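Local coordinates for protein SusD homolog (Bacteroides thetaiotaomicron VPI-5482, PDB 3IHV) that probably binds glycans at the cell surface of the outer membrane, as SusD-family proteins do in polysaccharide capture and uptake, at residues Asn189-Ser194 / Leu260-Phe265; Gly26-Asn31 / Ile117-Ala122; Ala35-Tyr40 / Trp392-Tyr397. All coordinates share one frame; numbering follows the deposited sequence. Where two conformers were deposited one is given.

Interaction 1. Residues Asn189-Ser194 / Leu260-Phe265; sequences NDYRFS and LIEISF. With NA (sodium ion), chain F; EDO (1,2-ethanediol), chain N; EDO (1,2-ethanediol), chain M.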
loop_
_atom_site.group_PDB
_atom_site.type_symbol
_atom_site.label_atom_id
_atom_site.label_comp_id
_atom_site.label_asym_id
_atom_site.label_seq_id
_atom_site.Cartn_x
_atom_site.Cartn_y
_atom_site.Cartn_z
ATOM N N ASN A 189 16.034 -8.142 -11.954
ATOM C CA ASN A 189 14.693 -8.340 -11.437
ATOM C C ASN A 189 14.249 -7.173 -10.539
ATOM O O ASN A 189 13.261 -7.298 -9.828
ATOM C CB ASN A 189 14.527 -9.722 -10.754
ATOM C CG ASN A 189 15.461 -9.912 -9.600
ATOM O OD1 ASN A 189 15.546 -9.056 -8.732
ATOM N ND2 ASN A 189 16.144 -11.055 -9.561
ATOM N N ASP A 190 14.955 -6.027 -10.654
ATOM C CA ASP A 190 14.624 -4.827 -9.885
ATOM C C ASP A 190 13.144 -4.486 -10.113
ATOM O O ASP A 190 12.697 -4.387 -11.250
ATOM C CB ASP A 190 15.417 -3.587 -10.357
ATOM C CG ASP A 190 16.921 -3.743 -10.259
ATOM O OD1 ASP A 190 17.439 -4.861 -10.314
ATOM O OD2 ASP A 190 17.606 -2.711 -10.146
ATOM N N TYR A 191 12.398 -4.372 -9.023
ATOM C CA TYR A 191 10.981 -3.968 -9.015
ATOM C C TYR A 191 10.073 -4.927 -9.758
ATOM O O TYR A 191 8.975 -4.552 -10.180
ATOM C CB TYR A 191 10.800 -2.545 -9.571
ATOM C CG TYR A 191 11.690 -1.496 -8.928
ATOM C CD1 TYR A 191 11.423 -1.000 -7.671
ATOM C CD2 TYR A 191 12.803 -0.979 -9.615
ATOM C CE1 TYR A 191 12.236 -0.022 -7.083
ATOM C CE2 TYR A 191 13.612 -0.027 -9.032
ATOM C CZ TYR A 191 13.325 0.444 -7.775
ATOM O OH TYR A 191 14.124 1.389 -7.189
ATOM N N ARG A 192 10.551 -6.161 -9.959
ATOM C CA ARG A 192 9.769 -7.201 -10.554
ATOM C C ARG A 192 9.545 -8.310 -9.516
ATOM O O ARG A 192 10.296 -8.453 -8.520
ATOM C CB ARG A 192 10.454 -7.744 -11.795
ATOM C CG ARG A 192 10.387 -6.732 -12.922
ATOM C CD ARG A 192 11.195 -7.039 -14.041
ATOM N NE ARG A 192 10.870 -8.314 -14.639
ATOM C CZ ARG A 192 11.563 -8.820 -15.642
ATOM N NH1 ARG A 192 12.559 -8.125 -16.186
ATOM N NH2 ARG A 192 11.261 -10.026 -16.112
ATOM N N PHE A 193 8.478 -9.052 -9.709
ATOM C CA PHE A 193 8.171 -10.165 -8.837
ATOM C C PHE A 193 9.260 -11.253 -8.836
ATOM O O PHE A 193 9.723 -11.719 -9.890
ATOM C CB PHE A 193 6.849 -10.848 -9.240
ATOM C CG PHE A 193 5.642 -10.287 -8.535
ATOM C CD1 PHE A 193 5.356 -10.680 -7.238
ATOM C CD2 PHE A 193 4.801 -9.389 -9.158
ATOM C CE1 PHE A 193 4.262 -10.176 -6.554
ATOM C CE2 PHE A 193 3.689 -8.876 -8.469
ATOM C CZ PHE A 193 3.422 -9.284 -7.177
ATOM N N SER A 194 9.578 -11.684 -7.628
ATOM C CA SER A 194 10.444 -12.811 -7.341
ATOM C C SER A 194 9.729 -13.609 -6.252
ATOM O O SER A 194 8.713 -13.163 -5.731
ATOM C CB SER A 194 11.817 -12.388 -6.898
ATOM O OG SER A 194 12.543 -11.856 -8.012
ATOM N N LEU A 260 9.892 -6.062 -1.154
ATOM C CA LEU A 260 9.344 -7.193 -1.907
ATOM C C LEU A 260 8.534 -6.714 -3.142
ATOM O O LEU A 260 8.858 -7.090 -4.269
ATOM C CB LEU A 260 8.514 -8.046 -0.959
ATOM C CG LEU A 260 9.308 -8.661 0.211
ATOM C CD1 LEU A 260 8.329 -9.464 1.090
ATOM C CD2 LEU A 260 10.493 -9.540 -0.222
ATOM N N ILE A 261 7.555 -5.831 -2.927
ATOM C CA ILE A 261 6.737 -5.273 -3.981
ATOM C C ILE A 261 6.852 -3.755 -3.868
ATOM O O ILE A 261 6.356 -3.163 -2.928
ATOM C CB ILE A 261 5.255 -5.719 -3.912
ATOM C CG1 ILE A 261 5.176 -7.249 -3.932
ATOM C CG2 ILE A 261 4.467 -5.071 -5.102
ATOM C CD1 ILE A 261 3.741 -7.822 -3.718
ATOM N N GLU A 262 7.549 -3.147 -4.820
ATOM C CA GLU A 262 7.759 -1.732 -4.799
ATOM C C GLU A 262 7.519 -1.253 -6.223
ATOM O O GLU A 262 8.020 -1.862 -7.173
ATOM C CB GLU A 262 9.189 -1.437 -4.289
ATOM C CG GLU A 262 9.538 0.055 -4.186
ATOM C CD GLU A 262 10.944 0.309 -3.691
ATOM O OE1 GLU A 262 11.726 -0.671 -3.523
ATOM O OE2 GLU A 262 11.236 1.488 -3.422
ATOM N N ILE A 263 6.734 -0.179 -6.356
ATOM C CA ILE A 263 6.405 0.400 -7.645
ATOM C C ILE A 263 7.430 1.467 -7.960
ATOM O O ILE A 263 7.623 2.405 -7.176
ATOM C CB ILE A 263 5.013 1.077 -7.633
ATOM C CG1 ILE A 263 3.982 0.181 -6.962
ATOM C CG2 ILE A 263 4.591 1.490 -9.063
ATOM C CD1 ILE A 263 3.981 -1.253 -7.470
ATOM N N SER A 264 8.104 1.337 -9.083
ATOM C CA SER A 264 9.094 2.317 -9.497
ATOM C C SER A 264 8.485 3.389 -10.386
ATOM O O SER A 264 7.846 3.097 -11.408
ATOM C CB SER A 264 10.258 1.656 -10.241
ATOM O OG SER A 264 11.115 2.628 -10.808
ATOM N N PHE A 265 8.690 4.633 -9.980
ATOM C CA PHE A 265 8.319 5.780 -10.791
ATOM C C PHE A 265 9.594 6.484 -11.217
ATOM O O PHE A 265 10.462 6.748 -10.392
ATOM C CB PHE A 265 7.472 6.755 -9.994
ATOM C CG PHE A 265 6.137 6.210 -9.614
ATOM C CD1 PHE A 265 5.087 6.250 -10.492
ATOM C CD2 PHE A 265 5.935 5.661 -8.372
ATOM C CE1 PHE A 265 3.847 5.743 -10.150
ATOM C CE2 PHE A 265 4.709 5.133 -8.006
ATOM C CZ PHE A 265 3.635 5.180 -8.905
HETATM NA NA NA F . 11.957 6.359 -8.773
HETATM C C1 EDO N . 5.730 -5.231 -8.741
HETATM O O1 EDO N . 7.030 -5.842 -8.602
HETATM C C2 EDO N . 5.808 -3.720 -8.469
HETATM O O2 EDO N . 6.808 -3.028 -9.230
HETATM C C1 EDO M . 6.761 -0.179 -11.818
HETATM O O1 EDO M . 7.691 -0.690 -10.878
HETATM C C2 EDO M . 5.704 -1.209 -12.167
HETATM O O2 EDO M . 5.124 -1.901 -11.053
HETATM O O HOH W 1 13.458 2.162 -4.604
HETATM O O HOH W 2 9.863 -9.182 -5.889
HETATM O O HOH W 3 12.827 4.217 -9.382
HETATM O O HOH W 4 12.891 6.955 -6.181
HETATM O O HOH W 5 13.923 7.475 -9.322
#
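Ser264 sets its CB squarely over the face of the Tyr191 ring, 3.7 Å from the centroid and 10° off the normal, a CH-pi contact that shows how a non-helical turn can lean on a short strand without a direct hydrogen bond. With OG anti to the backbone N (chi1 171°), Ser264 keeps its hydroxyl for a water that coordinates a sodium ion, itself bound by Phe265 O at 2.2 Å and completed in part by Asn389 and Asn391. At the ring's edge, near its plane, lies Glu262 O, 3.5 Å from Tyr191 CD1. The extended Glu262 side chain runs past that edge, its carboxylate plane 74° from the ring; OE1 is hydrogen-bonded to Ser259 OG and OE2 to Thr249 OG1. An apolar contact joins Phe193 CE1 to Ile261 CD1 at 3.7 Å.

Polar links are indirect. One water joins Tyr191 OH to Glu262 OE2, another the carbonyls of Arg192 and Leu260. An ethanediol, probably from the crystallisation liquor, donates through O1 to Tyr191 O; its O2 lies 2.7 Å from Glu262 O.

The type II beta turn from Asn189 to Arg192 packs here on a two-stranded antiparallel ribbon broken by a classic beta bulge at Leu260 and Ile261.

Interaction 2. Residues Gly26-Asn31 / Ile117-Ala122; sequences GVYRTN and IAEARA. With EDO (1,2-ethanediol), chain M.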
loop_
_atom_site.group_PDB
_atom_site.type_symbol
_atom_site.label_atom_id
_atom_site.label_comp_id
_atom_site.label_asym_id
_atom_site.label_seq_id
_atom_site.Cartn_x
_atom_site.Cartn_y
_atom_site.Cartn_z
ATOM N N GLY A 26 4.582 -4.198 -20.013
ATOM C CA GLY A 26 3.339 -3.455 -20.181
ATOM C C GLY A 26 2.275 -3.805 -19.138
ATOM O O GLY A 26 1.411 -2.966 -18.787
ATOM N N VAL A 27 2.302 -5.043 -18.631
ATOM C CA VAL A 27 1.412 -5.427 -17.555
ATOM C C VAL A 27 1.833 -4.666 -16.286
ATOM O O VAL A 27 0.997 -4.078 -15.578
ATOM C CB VAL A 27 1.405 -6.969 -17.285
ATOM C CG1 VAL A 27 0.306 -7.320 -16.241
ATOM C CG2 VAL A 27 1.181 -7.751 -18.614
ATOM N N TYR A 28 3.125 -4.703 -15.982
ATOM C CA TYR A 28 3.641 -3.931 -14.871
ATOM C C TYR A 28 3.328 -2.441 -14.950
ATOM O O TYR A 28 3.062 -1.819 -13.920
ATOM C CB TYR A 28 5.142 -4.049 -14.781
ATOM C CG TYR A 28 5.654 -5.329 -14.126
ATOM C CD1 TYR A 28 5.756 -5.416 -12.755
ATOM C CD2 TYR A 28 6.069 -6.409 -14.895
ATOM C CE1 TYR A 28 6.246 -6.547 -12.133
ATOM C CE2 TYR A 28 6.542 -7.561 -14.296
ATOM C CZ TYR A 28 6.673 -7.611 -12.907
ATOM O OH TYR A 28 7.156 -8.717 -12.242
ATOM N N ARG A 29 3.394 -1.866 -16.146
ATOM C CA ARG A 29 3.206 -0.425 -16.303
ATOM C C ARG A 29 1.842 -0.007 -15.767
ATOM O O ARG A 29 1.675 1.132 -15.366
ATOM C CB ARG A 29 3.387 -0.056 -17.774
ATOM C CG ARG A 29 3.355 1.386 -18.152
ATOM C CD ARG A 29 3.650 1.472 -19.696
ATOM N NE ARG A 29 4.884 0.741 -20.021
ATOM C CZ ARG A 29 5.045 -0.234 -20.937
ATOM N NH1 ARG A 29 4.090 -0.580 -21.802
ATOM N NH2 ARG A 29 6.234 -0.817 -21.040
ATOM N N THR A 30 0.870 -0.927 -15.717
ATOM C CA THR A 30 -0.456 -0.596 -15.175
ATOM C C THR A 30 -0.318 0.043 -13.783
ATOM O O THR A 30 -1.016 1.031 -13.439
ATOM C CB THR A 30 -1.368 -1.827 -15.095
ATOM O OG1 THR A 30 -1.247 -2.599 -16.293
ATOM C CG2 THR A 30 -2.821 -1.413 -14.926
ATOM N N ASN A 31 0.617 -0.489 -12.995
ATOM C CA ASN A 31 0.820 -0.032 -11.636
ATOM C C ASN A 31 1.148 1.436 -11.462
ATOM O O ASN A 31 0.880 1.949 -10.378
ATOM C CB ASN A 31 1.910 -0.866 -10.926
ATOM C CG ASN A 31 1.423 -2.254 -10.576
ATOM O OD1 ASN A 31 0.228 -2.459 -10.329
ATOM N ND2 ASN A 31 2.339 -3.191 -10.524
ATOM N N ILE A 117 5.574 -15.929 -17.067
ATOM C CA ILE A 117 4.240 -16.427 -16.789
ATOM C C ILE A 117 3.960 -16.233 -15.316
ATOM O O ILE A 117 2.887 -15.752 -14.935
ATOM C CB ILE A 117 4.075 -17.923 -17.207
ATOM C CG1 ILE A 117 4.031 -18.032 -18.745
ATOM C CG2 ILE A 117 2.805 -18.549 -16.565
ATOM C CD1 ILE A 117 4.300 -19.460 -19.308
ATOM N N ALA A 118 4.938 -16.585 -14.479
ATOM C CA ALA A 118 4.788 -16.439 -13.044
ATOM C C ALA A 118 4.584 -14.972 -12.640
ATOM O O ALA A 118 3.778 -14.669 -11.752
ATOM C CB ALA A 118 6.048 -17.044 -12.324
ATOM N N GLU A 119 5.365 -14.071 -13.228
ATOM C CA GLU A 119 5.250 -12.619 -12.972
ATOM C C GLU A 119 3.893 -12.090 -13.370
ATOM O O GLU A 119 3.277 -11.339 -12.617
ATOM C CB GLU A 119 6.343 -11.824 -13.686
ATOM C CG GLU A 119 7.736 -12.120 -13.174
ATOM C CD GLU A 119 8.775 -11.300 -13.893
ATOM O OE1 GLU A 119 8.634 -10.050 -13.863
ATOM O OE2 GLU A 119 9.720 -11.877 -14.496
ATOM N N ALA A 120 3.393 -12.512 -14.514
ATOM C CA ALA A 120 2.075 -12.053 -14.969
ATOM C C ALA A 120 0.978 -12.568 -14.080
ATOM O O ALA A 120 -0.001 -11.846 -13.810
ATOM C CB ALA A 120 1.834 -12.462 -16.462
ATOM N N ARG A 121 1.086 -13.820 -13.657
ATOM C CA ARG A 121 0.105 -14.413 -12.776
ATOM C C ARG A 121 0.154 -13.736 -11.404
ATOM O O ARG A 121 -0.907 -13.558 -10.792
ATOM C CB ARG A 121 0.291 -15.936 -12.644
ATOM C CG ARG A 121 -0.021 -16.700 -13.910
ATOM C CD ARG A 121 -0.149 -18.214 -13.695
ATOM N NE ARG A 121 -1.343 -18.557 -12.916
ATOM C CZ ARG A 121 -1.767 -19.801 -12.672
ATOM N NH1 ARG A 121 -1.099 -20.853 -13.118
ATOM N NH2 ARG A 121 -2.859 -19.994 -11.961
ATOM N N ALA A 122 1.353 -13.400 -10.917
ATOM C CA ALA A 122 1.480 -12.695 -9.636
ATOM C C ALA A 122 0.800 -11.324 -9.728
ATOM O O ALA A 122 0.076 -10.928 -8.822
ATOM C CB ALA A 122 2.956 -12.564 -9.202
HETATM C C1 EDO M . 6.761 -0.179 -11.818
HETATM O O1 EDO M . 7.691 -0.690 -10.878
HETATM C C2 EDO M . 5.704 -1.209 -12.167
HETATM O O2 EDO M . 5.124 -1.901 -11.053
#
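Tyr28 OH is gripped by two partners: it donates to Glu119 OE1 across 2.6 Å, and it is hydrogen-bonded to the backbone N of Phe193 in the loop that precedes helix 195-210. The setting is a helix-helix contact in the largely helical SusD fold, where the C-terminal part of helix 17-29 comes up against the long helix 107-135. Between these two segments the bond is the one close contact, so the pair illustrates how a single, partly buried polar link can tie two helices together, with Leu123 of helix 107-135 adding apolar contact.

The carboxylate receives the phenol through the anti lone pair of OE1, the one turned away from OE2. Glu119 CB points toward the tyrosine helix, and the side chain crosses that of Tyr28 at about a right angle, with the carboxylate plane 61° from the ring. OE1 approaches the ring at its edge and lies 3.3 Å from Tyr28 CZ. The other oxygen, OE2, forms salt bridges with Arg186 and Arg192; these two positive charges would probably favour the ionised carboxylate and help to fix its rotation. Tyr28 is swung toward its partner by a first torsion of -80°, which sets CG anti to the carbonyl carbon.

Around the polar link, Val27 and Tyr28 both touch Leu123, one turn further along than Glu119, and Ala122 meets Phe193. Further along the 26-31 segment, Val27 O takes two bonds from Thr30, one from the backbone N at 3.2 Å and one from the side-chain OG1 at 2.8 Å, both reaching it from the same face of the carbonyl plane. Asn31 ND2 donates to O2 of an ethanediol at 3.1 Å, with an N-H...O angle of 163°.

Interaction 3. Residues Ala35-Tyr40 / Trp392-Tyr397; sequences AMYGYY and WYFLRY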
loop_
_atom_site.group_PDB
_atom_site.type_symbol
_atom_site.label_atom_id
_atom_site.label_comp_id
_atom_site.label_asym_id
_atom_site.label_seq_id
_atom_site.Cartn_x
_atom_site.Cartn_y
_atom_site.Cartn_z
ATOM N N ALA A 35 -4.614 6.203 -11.218
ATOM C CA ALA A 35 -5.703 5.437 -10.633
ATOM C C ALA A 35 -5.275 4.146 -9.943
ATOM O O ALA A 35 -6.085 3.457 -9.318
ATOM C CB ALA A 35 -6.769 5.123 -11.731
HETATM N N MSE A 36 -4.010 3.783 -10.106
HETATM C CA MSE A 36 -3.369 2.657 -9.444
HETATM C C MSE A 36 -2.424 3.252 -8.378
HETATM O O MSE A 36 -2.888 4.044 -7.554
HETATM C CB MSE A 36 -2.654 1.772 -10.475
HETATM C CG MSE A 36 -3.590 1.176 -11.496
HETATM SE SE MSE A 36 -4.643 -0.300 -10.801
HETATM C CE MSE A 36 -3.214 -1.627 -10.567
ATOM N N TYR A 37 -1.123 2.948 -8.395
ATOM C CA TYR A 37 -0.266 3.362 -7.271
ATOM C C TYR A 37 0.314 4.763 -7.376
ATOM O O TYR A 37 0.991 5.210 -6.454
ATOM C CB TYR A 37 0.794 2.264 -6.981
ATOM C CG TYR A 37 0.115 0.948 -6.664
ATOM C CD1 TYR A 37 -0.393 0.722 -5.414
ATOM C CD2 TYR A 37 -0.088 -0.023 -7.649
ATOM C CE1 TYR A 37 -1.091 -0.446 -5.119
ATOM C CE2 TYR A 37 -0.767 -1.206 -7.356
ATOM C CZ TYR A 37 -1.274 -1.399 -6.115
ATOM O OH TYR A 37 -1.974 -2.558 -5.851
ATOM N N GLY A 38 0.081 5.464 -8.492
ATOM C CA GLY A 38 0.551 6.827 -8.582
ATOM C C GLY A 38 -0.173 7.734 -7.582
ATOM O O GLY A 38 0.400 8.741 -7.138
ATOM N N TYR A 39 -1.404 7.354 -7.198
ATOM C CA TYR A 39 -2.241 8.192 -6.322
ATOM C C TYR A 39 -3.394 7.488 -5.650
ATOM O O TYR A 39 -3.476 7.478 -4.421
ATOM C CB TYR A 39 -2.719 9.402 -7.143
ATOM C CG TYR A 39 -3.619 10.404 -6.466
ATOM C CD1 TYR A 39 -3.473 10.726 -5.132
ATOM C CD2 TYR A 39 -4.497 11.150 -7.219
ATOM C CE1 TYR A 39 -4.296 11.690 -4.526
ATOM C CE2 TYR A 39 -5.320 12.121 -6.623
ATOM C CZ TYR A 39 -5.224 12.348 -5.275
ATOM O OH TYR A 39 -6.021 13.303 -4.714
ATOM N N TYR A 40 -4.305 6.855 -6.392
ATOM C CA TYR A 40 -5.495 6.354 -5.705
ATOM C C TYR A 40 -5.267 5.165 -4.773
ATOM O O TYR A 40 -5.692 5.174 -3.613
ATOM C CB TYR A 40 -6.655 6.042 -6.670
ATOM C CG TYR A 40 -7.098 7.152 -7.617
ATOM C CD1 TYR A 40 -6.725 8.466 -7.456
ATOM C CD2 TYR A 40 -8.003 6.865 -8.623
ATOM C CE1 TYR A 40 -7.176 9.451 -8.348
ATOM C CE2 TYR A 40 -8.412 7.796 -9.513
ATOM C CZ TYR A 40 -8.010 9.101 -9.379
ATOM O OH TYR A 40 -8.431 10.047 -10.269
ATOM N N TRP A 392 7.034 3.624 -4.484
ATOM C CA TRP A 392 5.970 3.200 -3.562
ATOM C C TRP A 392 6.107 1.771 -3.055
ATOM O O TRP A 392 5.992 0.804 -3.825
ATOM C CB TRP A 392 4.571 3.370 -4.190
ATOM C CG TRP A 392 3.513 3.106 -3.178
ATOM C CD1 TRP A 392 2.656 2.048 -3.126
ATOM C CD2 TRP A 392 3.196 3.934 -2.066
ATOM N NE1 TRP A 392 1.851 2.143 -2.016
ATOM C CE2 TRP A 392 2.154 3.288 -1.339
ATOM C CE3 TRP A 392 3.749 5.110 -1.560
ATOM C CZ2 TRP A 392 1.611 3.821 -0.179
ATOM C CZ3 TRP A 392 3.206 5.657 -0.417
ATOM C CH2 TRP A 392 2.144 5.011 0.270
ATOM N N TYR A 393 6.340 1.626 -1.761
ATOM C CA TYR A 393 6.385 0.302 -1.164
ATOM C C TYR A 393 4.961 -0.242 -0.966
ATOM O O TYR A 393 4.185 0.270 -0.135
ATOM C CB TYR A 393 7.027 0.269 0.216
ATOM C CG TYR A 393 8.519 0.531 0.275
ATOM C CD1 TYR A 393 9.432 -0.362 -0.309
ATOM C CD2 TYR A 393 9.007 1.617 0.973
ATOM C CE1 TYR A 393 10.793 -0.155 -0.219
ATOM C CE2 TYR A 393 10.386 1.853 1.073
ATOM C CZ TYR A 393 11.268 0.952 0.481
ATOM O OH TYR A 393 12.612 1.178 0.587
ATOM N N PHE A 394 4.607 -1.269 -1.727
ATOM C CA PHE A 394 3.349 -1.961 -1.500
ATOM C C PHE A 394 3.510 -3.079 -0.440
ATOM O O PHE A 394 2.575 -3.374 0.345
ATOM C CB PHE A 394 2.816 -2.521 -2.832
ATOM C CG PHE A 394 1.511 -3.288 -2.704
ATOM C CD1 PHE A 394 0.321 -2.625 -2.456
ATOM C CD2 PHE A 394 1.479 -4.651 -2.928
ATOM C CE1 PHE A 394 -0.881 -3.327 -2.360
ATOM C CE2 PHE A 394 0.293 -5.367 -2.842
ATOM C CZ PHE A 394 -0.899 -4.702 -2.569
ATOM N N LEU A 395 4.663 -3.763 -0.446
ATOM C CA LEU A 395 4.925 -4.849 0.493
ATOM C C LEU A 395 6.409 -4.936 0.852
ATOM O O LEU A 395 7.278 -5.090 -0.045
ATOM C CB LEU A 395 4.498 -6.216 -0.089
ATOM C CG LEU A 395 4.511 -7.381 0.926
ATOM C CD1 LEU A 395 3.517 -7.112 2.052
ATOM C CD2 LEU A 395 4.248 -8.723 0.216
ATOM N N ARG A 396 6.704 -4.799 2.144
ATOM C CA ARG A 396 8.041 -4.908 2.701
ATOM C C ARG A 396 8.119 -6.167 3.572
ATOM O O ARG A 396 7.132 -6.588 4.149
ATOM C CB ARG A 396 8.364 -3.706 3.614
ATOM C CG ARG A 396 8.384 -2.406 2.882
ATOM C CD ARG A 396 9.055 -1.290 3.642
ATOM N NE ARG A 396 8.262 -0.680 4.695
ATOM C CZ ARG A 396 8.409 -0.885 6.016
ATOM N NH1 ARG A 396 9.300 -1.752 6.515
ATOM N NH2 ARG A 396 7.676 -0.171 6.851
ATOM N N TYR A 397 9.295 -6.729 3.738
ATOM C CA TYR A 397 9.419 -7.908 4.599
ATOM C C TYR A 397 8.960 -7.666 6.027
ATOM O O TYR A 397 8.465 -8.599 6.669
ATOM C CB TYR A 397 10.864 -8.349 4.577
ATOM C CG TYR A 397 11.223 -9.629 5.256
ATOM C CD1 TYR A 397 10.884 -10.850 4.707
ATOM C CD2 TYR A 397 11.992 -9.627 6.406
ATOM C CE1 TYR A 397 11.265 -12.034 5.298
ATOM C CE2 TYR A 397 12.381 -10.802 6.998
ATOM C CZ TYR A 397 12.020 -12.016 6.426
ATOM O OH TYR A 397 12.432 -13.177 7.008
#
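Tyr37 carries its hydroxyl over one face of the Phe394 ring, although the two rings are neither stacked nor edge-to-face: their planes stand at 63° and their centroids lie 5.4 Å apart. The contact joins the loosely hydrogen-bonded helical turn at about 35-38, widened toward a pi-helical turn, to strand 392-396, one half of a two-stranded antiparallel ribbon interrupted by a classic beta bulge at Phe394 and Leu395. It is a buried aromatic cluster near the centre of the chain, and a worked case of one ring bridging two residues of a bent strand.

Tyr37, Trp392 and Phe394 all point their CB toward the other segment. Tyr37 reaches forward with CG anti to its carbonyl carbon (chi1 -58°), and one side of its ring does the touching: CD1 meets Trp392 CD1 at 4.0 Å, while CE1 meets Phe394 CD1 at 3.7 Å. The indole is crossed at about a right angle by the tyrosine side chain, and it also meets Trp371.

The phenol's polar partner lies on another element, for Tyr37 OH is hydrogen-bonded to Glu130 of helix 107-135. That helix also supplies Met126, which touches both Tyr37 and Phe394, so helix, short helix and strand converge here. A leucine in place of Tyr37 would probably leave the Glu130 carboxylate without this hydroxyl mate and open a gap beside Phe394. At the far end of the phenol, the oxygen sits closest to one corner of the phenylalanine ring, with Tyr37 OH 3.7 Å from Phe394 CE1.

The three contacts are neighbours that touch one another. Interactions 1 and 3 lie about 11 Å apart between centres and share the antiparallel ribbon of strands 259-263 and 392-396, each using one strand. Interaction 2 is about 11 Å from interaction 1, with which it shares a bound ethanediol, and about 14 Å from interaction 3, to which it is linked in sequence by the short connection between helices 17-29 and 34-38. Along the chain, interaction 2 closes before interaction 1 opens, while interaction 3 spans interaction 1 and crosses interaction 2. N-terminal helices are thereby tied to the ribbon of the later SusD-family region.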